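Local coordinates for Lmo1340 protein (Listeria monocytogenes, PDB 4NLM) that is of unknown function but folds as a YqgU-like beta-propeller, probably belonging to a lipoprotein displayed on the cell surface, at residues Pro98-Ile103 with Leu327-Gly332; Gly52-Ser55 with Val59-Gln62; Pro273-Asn278 with Asn282-Phe287; Val335-Gly338 with Val344-Thr347. All blocks are in the same frame, centred on the assembly; numbering follows the deposited sequence. Where two conformers were deposited one is given.

Contact 1: Pro98-Ile103 with Leu327-Gly332; sequences PDYRNI and LSYETG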
loop_
_atom_site.group_PDB
_atom_site.type_symbol
_atom_site.label_atom_id
_atom_site.label_comp_id
_atom_site.label_asym_id
_atom_site.label_seq_id
_atom_site.Cartn_x
_atom_site.Cartn_y
_atom_site.Cartn_z
ATOM N N PRO A 98 -5.050 -7.459 6.184
ATOM C CA PRO A 98 -6.267 -6.926 5.589
ATOM C C PRO A 98 -7.459 -6.877 6.557
ATOM O O PRO A 98 -8.330 -6.039 6.374
ATOM C CB PRO A 98 -6.521 -7.918 4.441
ATOM C CG PRO A 98 -5.152 -8.387 4.050
ATOM C CD PRO A 98 -4.459 -8.517 5.357
ATOM N N ASP A 99 -7.470 -7.743 7.567
ATOM C CA ASP A 99 -8.558 -7.781 8.539
ATOM C C ASP A 99 -8.190 -7.005 9.815
ATOM O O ASP A 99 -8.954 -7.051 10.792
ATOM C CB ASP A 99 -8.996 -9.238 8.845
ATOM C CG ASP A 99 -7.897 -10.088 9.482
ATOM O OD1 ASP A 99 -6.779 -9.609 9.664
ATOM O OD2 ASP A 99 -8.150 -11.273 9.783
ATOM N N TYR A 100 -7.059 -6.284 9.798
ATOM C CA TYR A 100 -6.640 -5.467 10.932
ATOM C C TYR A 100 -6.435 -6.260 12.237
ATOM O O TYR A 100 -6.582 -5.745 13.321
ATOM C CB TYR A 100 -7.618 -4.293 11.158
ATOM C CG TYR A 100 -7.837 -3.384 9.962
ATOM C CD1 TYR A 100 -6.974 -2.341 9.669
ATOM C CD2 TYR A 100 -8.918 -3.587 9.125
ATOM C CE1 TYR A 100 -7.197 -1.512 8.596
ATOM C CE2 TYR A 100 -9.147 -2.754 8.042
ATOM C CZ TYR A 100 -8.284 -1.719 7.790
ATOM O OH TYR A 100 -8.575 -0.896 6.719
ATOM N N ARG A 101 -6.080 -7.514 12.142
ATOM C CA ARG A 101 -5.900 -8.355 13.322
ATOM C C ARG A 101 -4.447 -8.687 13.601
ATOM O O ARG A 101 -4.109 -8.971 14.732
ATOM C CB ARG A 101 -6.660 -9.668 13.161
ATOM C CG ARG A 101 -8.174 -9.505 13.194
ATOM C CD ARG A 101 -8.931 -10.829 13.062
ATOM N NE ARG A 101 -10.325 -10.604 12.677
ATOM C CZ ARG A 101 -11.152 -11.544 12.228
ATOM N NH1 ARG A 101 -10.746 -12.803 12.086
ATOM N NH2 ARG A 101 -12.398 -11.222 11.903
ATOM N N ASN A 102 -3.613 -8.651 12.564
ATOM C CA ASN A 102 -2.211 -9.008 12.694
ATOM C C ASN A 102 -1.305 -8.014 12.006
ATOM O O ASN A 102 -1.731 -7.253 11.164
ATOM C CB ASN A 102 -1.958 -10.362 12.003
ATOM C CG ASN A 102 -2.698 -11.513 12.649
ATOM O OD1 ASN A 102 -2.501 -11.796 13.833
ATOM N ND2 ASN A 102 -3.529 -12.173 11.902
ATOM N N ILE A 103 -0.035 -8.111 12.354
ATOM C CA ILE A 103 1.031 -7.379 11.723
ATOM C C ILE A 103 2.020 -8.394 11.134
ATOM O O ILE A 103 2.245 -9.441 11.730
ATOM C CB ILE A 103 1.787 -6.530 12.756
ATOM C CG1 ILE A 103 0.904 -5.395 13.269
ATOM C CG2 ILE A 103 3.067 -5.951 12.153
ATOM C CD1 ILE A 103 1.444 -4.690 14.493
ATOM N N LEU A 327 -3.838 7.013 2.607
ATOM C CA LEU A 327 -4.417 5.697 2.971
ATOM C C LEU A 327 -5.679 5.936 3.781
ATOM O O LEU A 327 -5.666 6.499 4.881
ATOM C CB LEU A 327 -3.410 4.909 3.805
ATOM C CG LEU A 327 -3.936 3.543 4.256
ATOM C CD1 LEU A 327 -4.201 2.602 3.102
ATOM C CD2 LEU A 327 -2.932 2.935 5.226
ATOM N N SER A 328 -6.781 5.380 3.288
ATOM C CA SER A 328 -8.037 5.434 3.999
ATOM C C SER A 328 -8.246 4.198 4.852
ATOM O O SER A 328 -7.499 3.239 4.800
ATOM C CB SER A 328 -9.207 5.600 3.026
ATOM O OG SER A 328 -9.437 4.425 2.279
ATOM N N TYR A 329 -9.294 4.284 5.660
ATOM C CA TYR A 329 -9.749 3.176 6.489
ATOM C C TYR A 329 -10.988 2.532 5.840
ATOM O O TYR A 329 -11.522 3.051 4.874
ATOM C CB TYR A 329 -10.002 3.649 7.933
ATOM C CG TYR A 329 -10.442 2.523 8.849
ATOM C CD1 TYR A 329 -9.561 1.478 9.146
ATOM C CD2 TYR A 329 -11.731 2.473 9.369
ATOM C CE1 TYR A 329 -9.961 0.425 9.940
ATOM C CE2 TYR A 329 -12.143 1.419 10.146
ATOM C CZ TYR A 329 -11.252 0.400 10.439
ATOM O OH TYR A 329 -11.671 -0.657 11.223
ATOM N N GLU A 330 -11.391 1.351 6.310
ATOM C CA GLU A 330 -12.521 0.636 5.778
ATOM C C GLU A 330 -13.776 1.465 5.782
ATOM O O GLU A 330 -14.589 1.335 4.865
ATOM C CB GLU A 330 -12.730 -0.638 6.623
ATOM C CG GLU A 330 -13.817 -1.566 6.201
ATOM C CD GLU A 330 -13.450 -2.438 5.049
ATOM O OE1 GLU A 330 -12.314 -2.346 4.597
ATOM O OE2 GLU A 330 -14.300 -3.248 4.627
ATOM N N THR A 331 -13.960 2.274 6.822
ATOM C CA THR A 331 -15.149 3.094 6.998
ATOM C C THR A 331 -14.790 4.530 7.345
ATOM O O THR A 331 -13.634 4.812 7.691
ATOM C CB THR A 331 -16.040 2.554 8.135
ATOM O OG1 THR A 331 -15.364 2.697 9.399
ATOM C CG2 THR A 331 -16.417 1.090 7.878
ATOM N N GLY A 332 -15.740 5.441 7.212
ATOM C CA GLY A 332 -15.517 6.856 7.532
ATOM C C GLY A 332 -14.705 7.572 6.483
ATOM O O GLY A 332 -14.219 6.994 5.504
HETATM O O HOH W 1 -6.615 0.819 5.834
#
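Tyr100 and Tyr329 meet from two loops remote in sequence, each linking the first and second strands of its own propeller blade. Tyr100 sits in the left-handed helical region (phi 59°), within the turn that leads into strand 102-108. Tyr329 is extended and lies just beyond Ser328. The backbones stay apart; the phenol of Tyr100 spans the distance. The rings lie obliquely, with planes at 53° and centroids 4.9 Å apart. Tyr329 CE1 stands over one face of the Tyr100 ring, displaced toward its rim and 3.5 Å from Tyr100 CZ. The Tyr329 ring reaches this place because CG is anti to the backbone N (chi1 -178°). Tyr100 OH also comes within 3.6 Å of Glu330 N and 4.2 Å of Glu330 CB. One water, in the plane of the Tyr100 ring at its edge, joins the loops: it is 2.8 Å from Tyr100 OH and donates to Ser328 O. Apolar overlap and this bridge thus close a surface contact between blades. Around it, Leu327 packs on Phe341, while Pro98 and Asn102 both pack on Trp141 of strand 137-141.

Contact 2: Gly52-Ser55 with Val59-Gln62; sequences GWLS and VLLQ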
loop_
_atom_site.group_PDB
_atom_site.type_symbol
_atom_site.label_atom_id
_atom_site.label_comp_id
_atom_site.label_asym_id
_atom_site.label_seq_id
_atom_site.Cartn_x
_atom_site.Cartn_y
_atom_site.Cartn_z
ATOM N N GLY A 52 -0.110 2.739 9.400
ATOM C CA GLY A 52 -1.463 2.687 8.842
ATOM C C GLY A 52 -2.507 2.667 9.918
ATOM O O GLY A 52 -2.215 2.839 11.077
ATOM N N TRP A 53 -3.761 2.433 9.503
ATOM C CA TRP A 53 -4.876 2.364 10.413
ATOM C C TRP A 53 -4.962 0.994 11.086
ATOM O O TRP A 53 -4.719 -0.037 10.464
ATOM C CB TRP A 53 -6.198 2.553 9.662
ATOM C CG TRP A 53 -6.334 3.921 9.054
ATOM C CD1 TRP A 53 -6.194 4.240 7.744
ATOM C CD2 TRP A 53 -6.718 5.099 9.722
ATOM N NE1 TRP A 53 -6.449 5.569 7.547
ATOM C CE2 TRP A 53 -6.734 6.132 8.759
ATOM C CE3 TRP A 53 -7.022 5.409 11.041
ATOM C CZ2 TRP A 53 -7.078 7.442 9.079
ATOM C CZ3 TRP A 53 -7.311 6.697 11.363
ATOM C CH2 TRP A 53 -7.349 7.706 10.380
ATOM N N LEU A 54 -5.354 1.017 12.352
ATOM C CA LEU A 54 -5.741 -0.214 13.069
ATOM C C LEU A 54 -7.233 -0.317 13.323
ATOM O O LEU A 54 -7.745 -1.427 13.519
ATOM C CB LEU A 54 -4.986 -0.329 14.389
ATOM C CG LEU A 54 -3.473 -0.495 14.269
ATOM C CD1 LEU A 54 -2.853 -0.525 15.644
ATOM C CD2 LEU A 54 -3.117 -1.726 13.480
ATOM N N SER A 55 -7.923 0.827 13.317
ATOM C CA SER A 55 -9.365 0.889 13.540
ATOM C C SER A 55 -9.802 2.261 13.068
ATOM O O SER A 55 -8.978 3.066 12.682
ATOM C CB SER A 55 -9.689 0.736 15.018
ATOM O OG SER A 55 -9.413 1.890 15.783
ATOM N N VAL A 59 -4.229 4.182 15.025
ATOM C CA VAL A 59 -3.206 3.905 14.050
ATOM C C VAL A 59 -2.080 3.102 14.697
ATOM O O VAL A 59 -1.966 3.052 15.914
ATOM C CB VAL A 59 -2.628 5.192 13.432
ATOM C CG1 VAL A 59 -3.750 5.942 12.738
ATOM C CG2 VAL A 59 -1.878 6.044 14.463
ATOM N N LEU A 60 -1.286 2.473 13.834
ATOM C CA LEU A 60 -0.061 1.795 14.239
ATOM C C LEU A 60 1.130 2.772 14.158
ATOM O O LEU A 60 1.440 3.221 13.093
ATOM C CB LEU A 60 0.176 0.564 13.355
ATOM C CG LEU A 60 1.431 -0.246 13.653
ATOM C CD1 LEU A 60 1.427 -0.749 15.065
ATOM C CD2 LEU A 60 1.594 -1.374 12.657
ATOM N N LEU A 61 1.676 3.047 15.324
ATOM C CA LEU A 61 2.789 3.989 15.501
ATOM C C LEU A 61 4.084 3.253 15.723
ATOM O O LEU A 61 4.185 2.404 16.589
ATOM C CB LEU A 61 2.480 4.861 16.718
ATOM C CG LEU A 61 3.553 5.831 17.138
ATOM C CD1 LEU A 61 3.898 6.867 16.067
ATOM C CD2 LEU A 61 3.200 6.522 18.449
ATOM N N GLN A 62 5.098 3.636 14.951
ATOM C CA GLN A 62 6.455 3.080 15.041
ATOM C C GLN A 62 7.431 4.176 15.461
ATOM O O GLN A 62 7.541 5.216 14.815
ATOM C CB GLN A 62 6.851 2.510 13.695
ATOM C CG GLN A 62 8.215 1.811 13.695
ATOM C CD GLN A 62 8.622 1.384 12.320
ATOM O OE1 GLN A 62 7.772 1.102 11.474
ATOM N NE2 GLN A 62 9.925 1.267 12.099
#
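The hairpin of strands 47-55 and 58-65 opens a four-stranded propeller blade, and Gly52-Leu54 meet Val59 and Leu60 near its turn. The main bond runs from Leu60 N to Gly52 O, 2.9 Å long and nearly straight at 167°. The same oxygen also rests against Val59 CB, at 3.4 Å. One step on, Trp53 and Val59 form an antiparallel non-hydrogen-bonded pair, their CA atoms 4.3 Å apart. Their side chains diverge at the root, yet Val59 CG1, set beside the backbone N by a chi1 of -61°, still touches the benzene part of the indole, 3.7 Å from Trp53 CE3. Leu54 behaves otherwise: its bond to CB points toward the partner strand, and CG packs 3.9 Å from Leu60 CB. Its CD1 branch lies against the peptide, 3.7 Å from Val59 O. The chain turns a corner at Leu54, where Leu54 and Ser55 both face Ser58 in a classic beta bulge. Leu54 and Leu60 both pack on Ile96 of strand 90-96 in the next blade, whereas Trp53 and Val59 touch Ile76, and Trp53 NE1 donates to Leu327 O of strand 326-328.

Contact 3: Pro273-Asn278 with Asn282-Phe287; sequences PYFDTN and NTFLTF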
loop_
_atom_site.group_PDB
_atom_site.type_symbol
_atom_site.label_atom_id
_atom_site.label_comp_id
_atom_site.label_asym_id
_atom_site.label_seq_id
_atom_site.Cartn_x
_atom_site.Cartn_y
_atom_site.Cartn_z
ATOM N N PRO A 273 0.703 9.858 -10.013
ATOM C CA PRO A 273 0.527 10.390 -8.679
ATOM C C PRO A 273 0.039 9.327 -7.698
ATOM O O PRO A 273 -0.475 8.256 -8.097
ATOM C CB PRO A 273 -0.531 11.483 -8.867
ATOM C CG PRO A 273 -0.424 11.858 -10.299
ATOM C CD PRO A 273 -0.125 10.567 -10.994
ATOM N N TYR A 274 0.157 9.589 -6.409
ATOM C CA TYR A 274 -0.326 8.664 -5.420
ATOM C C TYR A 274 -1.854 8.532 -5.423
ATOM O O TYR A 274 -2.588 9.504 -5.612
ATOM C CB TYR A 274 0.111 9.058 -4.012
ATOM C CG TYR A 274 1.595 8.893 -3.792
ATOM C CD1 TYR A 274 2.145 7.620 -3.690
ATOM C CD2 TYR A 274 2.453 9.984 -3.704
ATOM C CE1 TYR A 274 3.506 7.445 -3.512
ATOM C CE2 TYR A 274 3.811 9.823 -3.528
ATOM C CZ TYR A 274 4.332 8.556 -3.427
ATOM O OH TYR A 274 5.696 8.409 -3.265
ATOM N N PHE A 275 -2.331 7.308 -5.159
ATOM C CA PHE A 275 -3.725 7.021 -4.919
ATOM C C PHE A 275 -3.822 6.200 -3.648
ATOM O O PHE A 275 -2.871 5.560 -3.216
ATOM C CB PHE A 275 -4.421 6.354 -6.125
ATOM C CG PHE A 275 -3.864 5.010 -6.494
ATOM C CD1 PHE A 275 -4.279 3.829 -5.843
ATOM C CD2 PHE A 275 -2.953 4.911 -7.524
ATOM C CE1 PHE A 275 -3.729 2.615 -6.208
ATOM C CE2 PHE A 275 -2.409 3.685 -7.877
ATOM C CZ PHE A 275 -2.819 2.539 -7.232
ATOM N N ASP A 276 -5.005 6.199 -3.056
ATOM C CA ASP A 276 -5.282 5.404 -1.849
ATOM C C ASP A 276 -5.490 3.963 -2.238
ATOM O O ASP A 276 -6.389 3.627 -3.011
ATOM C CB ASP A 276 -6.539 5.976 -1.198
ATOM C CG ASP A 276 -7.133 5.114 -0.110
ATOM O OD1 ASP A 276 -6.399 4.392 0.581
ATOM O OD2 ASP A 276 -8.378 5.178 0.031
ATOM N N THR A 277 -4.630 3.082 -1.740
ATOM C CA THR A 277 -4.743 1.668 -2.052
ATOM C C THR A 277 -5.984 1.016 -1.473
ATOM O O THR A 277 -6.391 -0.034 -1.937
ATOM C CB THR A 277 -3.480 0.944 -1.562
ATOM O OG1 THR A 277 -3.329 1.171 -0.164
ATOM C CG2 THR A 277 -2.238 1.407 -2.324
ATOM N N ASN A 278 -6.602 1.663 -0.503
ATOM C CA ASN A 278 -7.782 1.150 0.120
ATOM C C ASN A 278 -9.045 1.666 -0.583
ATOM O O ASN A 278 -9.847 2.384 0.005
ATOM C CB ASN A 278 -7.751 1.561 1.582
ATOM C CG ASN A 278 -8.704 0.754 2.428
ATOM O OD1 ASN A 278 -8.580 -0.490 2.558
ATOM N ND2 ASN A 278 -9.651 1.449 3.035
ATOM N N ASN A 282 -17.170 2.538 -4.503
ATOM C CA ASN A 282 -17.655 3.910 -4.314
ATOM C C ASN A 282 -16.656 4.997 -3.944
ATOM O O ASN A 282 -17.051 6.165 -3.889
ATOM C CB ASN A 282 -18.745 3.923 -3.244
ATOM C CG ASN A 282 -19.981 3.162 -3.640
ATOM O OD1 ASN A 282 -20.403 2.201 -2.999
ATOM N ND2 ASN A 282 -20.547 3.576 -4.722
ATOM N N THR A 283 -15.417 4.622 -3.676
ATOM C CA THR A 283 -14.434 5.608 -3.233
ATOM C C THR A 283 -13.073 5.242 -3.770
ATOM O O THR A 283 -12.505 4.205 -3.433
ATOM C CB THR A 283 -14.361 5.721 -1.680
ATOM O OG1 THR A 283 -15.654 6.039 -1.123
ATOM C CG2 THR A 283 -13.382 6.776 -1.245
ATOM N N PHE A 284 -12.571 6.122 -4.622
ATOM C CA PHE A 284 -11.210 6.038 -5.135
ATOM C C PHE A 284 -10.613 7.439 -4.996
ATOM O O PHE A 284 -11.061 8.387 -5.621
ATOM C CB PHE A 284 -11.165 5.581 -6.570
ATOM C CG PHE A 284 -9.780 5.546 -7.138
ATOM C CD1 PHE A 284 -8.888 4.548 -6.798
ATOM C CD2 PHE A 284 -9.351 6.518 -8.009
ATOM C CE1 PHE A 284 -7.602 4.516 -7.307
ATOM C CE2 PHE A 284 -8.059 6.483 -8.532
ATOM C CZ PHE A 284 -7.191 5.495 -8.174
ATOM N N LEU A 285 -9.634 7.550 -4.122
ATOM C CA LEU A 285 -8.955 8.845 -3.856
ATOM C C LEU A 285 -7.632 8.897 -4.556
ATOM O O LEU A 285 -6.830 7.976 -4.446
ATOM C CB LEU A 285 -8.678 8.965 -2.367
ATOM C CG LEU A 285 -9.874 8.973 -1.435
ATOM C CD1 LEU A 285 -9.470 8.774 0.016
ATOM C CD2 LEU A 285 -10.622 10.262 -1.592
ATOM N N THR A 286 -7.397 9.983 -5.291
ATOM C CA THR A 286 -6.123 10.144 -5.990
ATOM C C THR A 286 -5.763 11.607 -6.112
ATOM O O THR A 286 -6.638 12.476 -6.196
ATOM C CB THR A 286 -6.174 9.536 -7.411
ATOM O OG1 THR A 286 -4.897 9.593 -8.041
ATOM C CG2 THR A 286 -7.260 10.142 -8.270
ATOM N N PHE A 287 -4.468 11.869 -6.166
ATOM C CA PHE A 287 -3.992 13.167 -6.612
ATOM C C PHE A 287 -4.081 13.220 -8.130
ATOM O O PHE A 287 -3.939 12.205 -8.843
ATOM C CB PHE A 287 -2.562 13.462 -6.092
ATOM C CG PHE A 287 -2.567 13.675 -4.642
ATOM C CD1 PHE A 287 -2.941 14.918 -4.134
ATOM C CD2 PHE A 287 -2.229 12.675 -3.756
ATOM C CE1 PHE A 287 -3.022 15.113 -2.786
ATOM C CE2 PHE A 287 -2.306 12.876 -2.420
ATOM C CZ PHE A 287 -2.681 14.114 -1.923
HETATM O O HOH W 2 -2.980 8.045 -9.211
HETATM O O HOH W 3 -8.900 5.075 -2.902
#
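Phe275 and Phe284 form the apolar centre, their rings oblique to each other with planes at 35° and centroids 5.5 Å apart. CZ and CE1 of Phe284 do the touching: CZ comes within 3.6 Å of Phe275 CB, while CE1 lies near Phe275 CD1. Phe275 CG is wedged between its own backbone N and carbonyl carbon (chi1 63°), which leads the ring away from strand 284-289 and onto Leu234 and Ile236 of strand 232-238. Farther along, Pro273 CB packs 4.0 Å from Phe287 CB. Outward from these groups, the loop after strand 269-271 is tied to strand 284-289, which opens the three-stranded sheet of the next propeller blade, by two backbone bonds flanking the single bridge of Phe275 with Thr286. Phe287 N donates to Tyr274 O, straight at 170°, and Asp276 N donates to Leu285 O at 2.9 Å. One water donates to Pro273 O and Thr286 OG1; a second accepts from Leu285 N and donates to Asp276 O and, weakly, to Asp276 OD2. Thr286 OG1 in turn gives its proton to Phe287 O. At the polar edge Asp276 OD1 receives Asn278 N from above the carboxylate plane, 2.9 Å away, in an Asx turn, and OD2 is hydrogen-bonded to Ser328 OG. Donors on both oxygens probably limit rotation of the carboxylate and, with the two backbone bonds, steady a loop without regular structure.

Contact 4: Val335-Gly338 with Val344-Thr347; sequences VLYG and VIDT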
loop_
_atom_site.group_PDB
_atom_site.type_symbol
_atom_site.label_atom_id
_atom_site.label_comp_id
_atom_site.label_asym_id
_atom_site.label_seq_id
_atom_site.Cartn_x
_atom_site.Cartn_y
_atom_site.Cartn_z
ATOM N N VAL A 335 -8.378 10.058 6.231
ATOM C CA VAL A 335 -7.343 9.534 5.340
ATOM C C VAL A 335 -5.989 9.987 5.869
ATOM O O VAL A 335 -5.763 11.183 6.109
ATOM C CB VAL A 335 -7.569 10.076 3.922
ATOM C CG1 VAL A 335 -6.425 9.729 2.984
ATOM C CG2 VAL A 335 -8.901 9.604 3.367
ATOM N N LEU A 336 -5.097 9.034 6.100
ATOM C CA LEU A 336 -3.711 9.372 6.476
ATOM C C LEU A 336 -3.037 9.951 5.263
ATOM O O LEU A 336 -3.224 9.501 4.147
ATOM C CB LEU A 336 -2.979 8.138 6.972
ATOM C CG LEU A 336 -3.462 7.593 8.327
ATOM C CD1 LEU A 336 -2.959 6.173 8.535
ATOM C CD2 LEU A 336 -3.009 8.507 9.456
ATOM N N TYR A 337 -2.161 10.929 5.516
ATOM C CA TYR A 337 -1.476 11.650 4.462
ATOM C C TYR A 337 -0.020 11.899 4.827
ATOM O O TYR A 337 0.266 12.291 5.952
ATOM C CB TYR A 337 -2.162 13.016 4.233
ATOM C CG TYR A 337 -1.457 13.959 3.275
ATOM C CD1 TYR A 337 -1.357 13.670 1.947
ATOM C CD2 TYR A 337 -0.872 15.144 3.725
ATOM C CE1 TYR A 337 -0.730 14.506 1.061
ATOM C CE2 TYR A 337 -0.223 16.012 2.861
ATOM C CZ TYR A 337 -0.142 15.695 1.527
ATOM O OH TYR A 337 0.540 16.572 0.689
ATOM N N GLY A 338 0.851 11.703 3.843
ATOM C CA GLY A 338 2.283 12.048 3.980
ATOM C C GLY A 338 3.164 10.846 3.865
ATOM O O GLY A 338 2.722 9.701 4.090
ATOM N N VAL A 344 -3.738 13.778 8.985
ATOM C CA VAL A 344 -5.021 13.196 8.656
ATOM C C VAL A 344 -5.864 14.214 7.914
ATOM O O VAL A 344 -5.970 15.360 8.344
ATOM C CB VAL A 344 -5.795 12.740 9.913
ATOM C CG1 VAL A 344 -7.209 12.268 9.572
ATOM C CG2 VAL A 344 -5.039 11.638 10.611
ATOM N N ILE A 345 -6.410 13.810 6.778
ATOM C CA ILE A 345 -7.357 14.625 6.041
ATOM C C ILE A 345 -8.762 14.083 6.247
ATOM O O ILE A 345 -9.018 12.874 6.138
ATOM C CB ILE A 345 -7.068 14.557 4.533
ATOM C CG1 ILE A 345 -5.627 14.988 4.234
ATOM C CG2 ILE A 345 -8.119 15.358 3.762
ATOM C CD1 ILE A 345 -5.227 14.776 2.796
ATOM N N ASP A 346 -9.714 14.960 6.567
ATOM C CA ASP A 346 -11.118 14.575 6.639
ATOM C C ASP A 346 -11.697 14.890 5.257
ATOM O O ASP A 346 -11.848 16.047 4.887
ATOM C CB ASP A 346 -11.807 15.343 7.769
ATOM C CG ASP A 346 -13.244 14.973 7.957
ATOM O OD1 ASP A 346 -13.895 14.592 6.970
ATOM O OD2 ASP A 346 -13.707 15.091 9.112
ATOM N N THR A 347 -12.069 13.839 4.532
ATOM C CA THR A 347 -12.504 13.976 3.153
ATOM C C THR A 347 -13.914 14.518 2.978
ATOM O O THR A 347 -14.309 14.868 1.864
ATOM C CB THR A 347 -12.319 12.662 2.374
ATOM O OG1 THR A 347 -10.921 12.336 2.329
ATOM C CG2 THR A 347 -12.837 12.814 0.967
#
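Val335 and Ile345 project from one face of a beta hairpin, Leu336 and Val344 from the other; strands 334-337 and 343-346 are the second and third of the propeller blade that starts at 326-328. The short strands are strongly twisted, with directions 139° apart. On the first face Ile345 reaches beyond its own pair to Tyr337. The isoleucine's CG1 is anti to the carbonyl carbon (chi1 -57°), and this sends CD1 to the root of the tyrosine, 3.8 Å from Tyr337 CB and oblique to the ring. The tyrosine's bond to CB points toward the partner strand, but the ring leads away, and its OH is hydrogen-bonded to Asp322 O while its side chain meets Phe287 of strand 284-289. Val335 continues this face, its CG2 methyl 3.6 Å from Thr347 OG1. On the reverse face a single methyl pair makes the contact: Leu336 CD2 lies 3.9 Å from Val344 CG2, in a non-hydrogen-bonded pair. Leu336 also packs on Val50 of strand 47-55, so the hairpin is covered from the blades on both sides. Two bonds fasten Val335 to Ile345. The one from Val335 N to Ile345 O is bent to 140°; its counterpart, Ile345 N to Val335 O, measures 2.8 Å, and the same Val335 O also takes a CA-H contact from Val344 CA at 3.3 Å.

How the contacts relate
Strand 326-328 connects all four contacts. In contact 1 it is the innermost strand of the blade whose next two strands form contact 4, and Leu327 O bonds to Leu336 N at 2.9 Å. Ser328 faces the other two contacts: its carbonyl O packs 3.4 Å from Trp53 CD1 of contact 2, while Ser328 OG is hydrogen-bonded at 3.1 Å to Asn278 ND2 of contact 3. Contact 4 is itself flanked: Trp53 CE2 approaches Leu336 CG to 3.6 Å, and Leu285 CD1 meets Val335 CG2 at 3.5 Å. Contacts 2 and 3, by contrast, remain apart, with centres about 19 Å from each other. Here strand 326-328 ties its own blade to both neighbouring blades.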